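Local structure of antifreeze protein type II (Clupea harengus, 2PY2) at residues L17-Q22 and H121-A126. The protein probably binds ice crystals and restrains their growth in herring body fluids, in a calcium-dependent manner, using a C-type lectin-like fold. Numbering follows the deposited sequence.
Sequences LFNPLQ and HSSICA
Phe18 lays its ring beside the Ile124 side chain: Ile124 CD1 comes up in the ring plane and meets the edge at Phe18 CD1, 3.6 Å away. Ser122 CB packs obliquely against CE1 and CZ of Phe18, 3.7 Å from each. From Ser122 the hydroxyl OG goes on to donate to Pro20 O at 3.1 Å, arriving above the carbonyl plane. Leu17, Asn19, Ser123 and Cys125 point to the other face of the sheet. There Ser123 OG packs 3.6 Å from Asn19 CB and binds two waters: one accepts from Asn19 ND2, the other donates to Leu21 O. Asn19 OD1 takes the N-H of Leu21 in an Asx turn, where the chain rounds its corner. Between the faces, antiparallel backbone bonds pair Leu17 with Cys125 and Asn19 with Ser123; Cys125 N reaches Leu17 O at 2.8 Å, nearly straight. Thus strand 14-20 is sewn to strand 121-128, the near-terminal pairing of the C-type lectin fold, and the Cys125–Cys32 disulfide ties the latter to helix 25-33. One face is therefore joined by an apolar Phe18–Ile124 contact, while on the other the Ser123 hydroxyl links the strands through water, adding to the direct backbone bonds.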
ATOM      1  N   LEU A  17       3.122   8.361   5.163  1.00 17.03           N
ATOM      2  CA  LEU A  17       2.272   9.473   4.792  1.00 17.47           C
ATOM      3  C   LEU A  17       1.064   8.975   4.023  1.00 16.62           C
ATOM      4  O   LEU A  17       1.182   8.117   3.146  1.00 15.26           O
ATOM      5  CB  LEU A  17       3.036  10.483   3.933  1.00 18.60           C
ATOM      6  CG  LEU A  17       2.227  11.715   3.510  1.00 22.74           C
ATOM      7  CD1 LEU A  17       1.889  12.549   4.739  1.00 24.41           C
ATOM      8  CD2 LEU A  17       3.026  12.550   2.528  1.00 24.54           C
ATOM      9  N   PHE A  18      -0.100   9.507   4.382  1.00 15.15           N
ATOM     10  CA  PHE A  18      -1.346   9.172   3.716  1.00 16.77           C
ATOM     11  C   PHE A  18      -1.571  10.262   2.677  1.00 17.93           C
ATOM     12  O   PHE A  18      -1.611  11.451   3.012  1.00 17.18           O
ATOM     13  CB  PHE A  18      -2.517   9.160   4.712  1.00 16.37           C
ATOM     14  CG  PHE A  18      -3.868   8.960   4.066  1.00 18.25           C
ATOM     15  CD1 PHE A  18      -4.212   7.738   3.488  1.00 17.29           C
ATOM     16  CD2 PHE A  18      -4.799   9.992   4.040  1.00 18.71           C
ATOM     17  CE1 PHE A  18      -5.468   7.549   2.896  1.00 18.33           C
ATOM     18  CE2 PHE A  18      -6.061   9.814   3.452  1.00 19.48           C
ATOM     19  CZ  PHE A  18      -6.395   8.590   2.878  1.00 17.76           C
ATOM     20  N   ASN A  19      -1.677   9.857   1.417  1.00 15.27           N
ATOM     21  CA  ASN A  19      -1.921  10.791   0.323  1.00 16.14           C
ATOM     22  C   ASN A  19      -3.394  10.631  -0.043  1.00 16.57           C
ATOM     23  O   ASN A  19      -3.786   9.629  -0.634  1.00 15.85           O
ATOM     24  CB  ASN A  19      -1.023  10.436  -0.867  1.00 16.86           C
ATOM     25  CG  ASN A  19      -1.221  11.356  -2.047  1.00 18.81           C
ATOM     26  OD1 ASN A  19      -1.947  12.343  -1.967  1.00 19.71           O
ATOM     27  ND2 ASN A  19      -0.568  11.035  -3.162  1.00 19.25           N
ATOM     28  N   PRO A  20      -4.240  11.615   0.311  1.00 16.70           N
ATOM     29  CA  PRO A  20      -5.663  11.499  -0.014  1.00 16.94           C
ATOM     30  C   PRO A  20      -6.024  11.664  -1.489  1.00 17.24           C
ATOM     31  O   PRO A  20      -7.120  11.299  -1.901  1.00 19.82           O
ATOM     32  CB  PRO A  20      -6.303  12.569   0.870  1.00 18.02           C
ATOM     33  CG  PRO A  20      -5.252  13.635   0.890  1.00 18.00           C
ATOM     34  CD  PRO A  20      -3.972  12.848   1.079  1.00 18.03           C
ATOM     35  N   LEU A  21      -5.102  12.195  -2.283  1.00 18.13           N
ATOM     36  CA  LEU A  21      -5.359  12.398  -3.705  1.00 19.42           C
ATOM     37  C   LEU A  21      -5.714  11.085  -4.407  1.00 18.08           C
ATOM     38  O   LEU A  21      -5.034  10.083  -4.218  1.00 16.48           O
ATOM     39  CB  LEU A  21      -4.130  13.028  -4.353  1.00 22.90           C
ATOM     40  CG  LEU A  21      -4.219  13.443  -5.819  1.00 27.13           C
ATOM     41  CD1 LEU A  21      -5.453  14.303  -6.061  1.00 31.02           C
ATOM     42  CD2 LEU A  21      -2.940  14.209  -6.178  1.00 31.23           C
ATOM     43  N   GLN A  22      -6.785  11.102  -5.200  1.00 19.09           N
ATOM     44  CA  GLN A  22      -7.247   9.929  -5.954  1.00 18.64           C
ATOM     45  C   GLN A  22      -6.390   9.756  -7.210  1.00 17.97           C
ATOM     46  O   GLN A  22      -6.485  10.545  -8.145  1.00 17.73           O
ATOM     47  CB  GLN A  22      -8.711  10.115  -6.356  1.00 22.63           C
ATOM     48  CG  GLN A  22      -9.659  10.214  -5.177  1.00 27.98           C
ATOM     49  CD  GLN A  22      -9.800   8.897  -4.455  1.00 30.80           C
ATOM     50  OE1 GLN A  22     -10.482   7.984  -4.927  1.00 34.25           O
ATOM     51  NE2 GLN A  22      -9.143   8.781  -3.308  1.00 34.66           N
ATOM     52  N   HIS A 121      -7.371   5.665  -6.318  1.00 11.20           N
ATOM     53  CA  HIS A 121      -7.478   5.538  -4.867  1.00 12.98           C
ATOM     54  C   HIS A 121      -6.457   6.403  -4.146  1.00 14.02           C
ATOM     55  O   HIS A 121      -5.485   6.882  -4.742  1.00 13.81           O
ATOM     56  CB  HIS A 121      -7.276   4.087  -4.426  1.00 12.93           C
ATOM     57  CG  HIS A 121      -8.403   3.180  -4.801  1.00 12.84           C
ATOM     58  ND1 HIS A 121      -9.678   3.340  -4.305  1.00 13.42           N
ATOM     59  CD2 HIS A 121      -8.445   2.096  -5.609  1.00 13.71           C
ATOM     60  CE1 HIS A 121     -10.458   2.390  -4.790  1.00 13.12           C
ATOM     61  NE2 HIS A 121      -9.736   1.624  -5.586  1.00 12.71           N
ATOM     62  N   SER A 122      -6.702   6.620  -2.858  1.00 13.07           N
ATOM     63  CA  SER A 122      -5.786   7.366  -2.021  1.00 12.77           C
ATOM     64  C   SER A 122      -4.623   6.396  -1.864  1.00 12.01           C
ATOM     65  O   SER A 122      -4.698   5.271  -2.352  1.00 11.36           O
ATOM     66  CB  SER A 122      -6.424   7.636  -0.662  1.00 14.87           C
ATOM     67  OG  SER A 122      -7.610   8.381  -0.830  1.00 18.34           O
ATOM     68  N   SER A 123      -3.558   6.800  -1.185  1.00 12.87           N
ATOM     69  CA  SER A 123      -2.435   5.887  -1.049  1.00 14.29           C
ATOM     70  C   SER A 123      -1.583   6.121   0.184  1.00 13.95           C
ATOM     71  O   SER A 123      -1.701   7.145   0.861  1.00 14.44           O
ATOM     72  CB  SER A 123      -1.561   5.955  -2.307  1.00 15.57           C
ATOM     73  OG  SER A 123      -1.083   7.273  -2.528  1.00 15.21           O
ATOM     74  N   ILE A 124      -0.731   5.146   0.477  1.00 13.85           N
ATOM     75  CA  ILE A 124       0.163   5.225   1.621  1.00 14.16           C
ATOM     76  C   ILE A 124       1.590   5.224   1.105  1.00 14.85           C
ATOM     77  O   ILE A 124       1.973   4.308   0.373  1.00 12.63           O
ATOM     78  CB  ILE A 124       0.039   3.992   2.540  1.00 15.27           C
ATOM     79  CG1 ILE A 124      -1.436   3.653   2.799  1.00 16.64           C
ATOM     80  CG2 ILE A 124       0.815   4.243   3.832  1.00 17.25           C
ATOM     81  CD1 ILE A 124      -2.223   4.750   3.458  1.00 17.18           C
ATOM     82  N   CYS A 125       2.374   6.233   1.480  1.00 14.46           N
ATOM     83  CA  CYS A 125       3.775   6.296   1.066  1.00 17.18           C
ATOM     84  C   CYS A 125       4.653   6.037   2.288  1.00 16.84           C
ATOM     85  O   CYS A 125       4.264   6.329   3.423  1.00 15.50           O
ATOM     86  CB  CYS A 125       4.157   7.675   0.499  1.00 22.00           C
ATOM     87  SG  CYS A 125       3.374   8.258  -1.052  1.00 30.05           S
ATOM     88  N   ALA A 126       5.835   5.483   2.061  1.00 15.21           N
ATOM     89  CA  ALA A 126       6.756   5.219   3.160  1.00 17.68           C
ATOM     90  C   ALA A 126       8.193   5.349   2.688  1.00 19.04           C
ATOM     91  O   ALA A 126       8.486   5.191   1.506  1.00 18.15           O
ATOM     92  CB  ALA A 126       6.515   3.826   3.732  1.00 16.02           C
TER
HETATM   93  O   HOH W   1       0.997   8.769  -3.339  1.00 20.34           O
HETATM   94  O   HOH W   2      -3.111   8.203  -4.273  1.00 14.96           O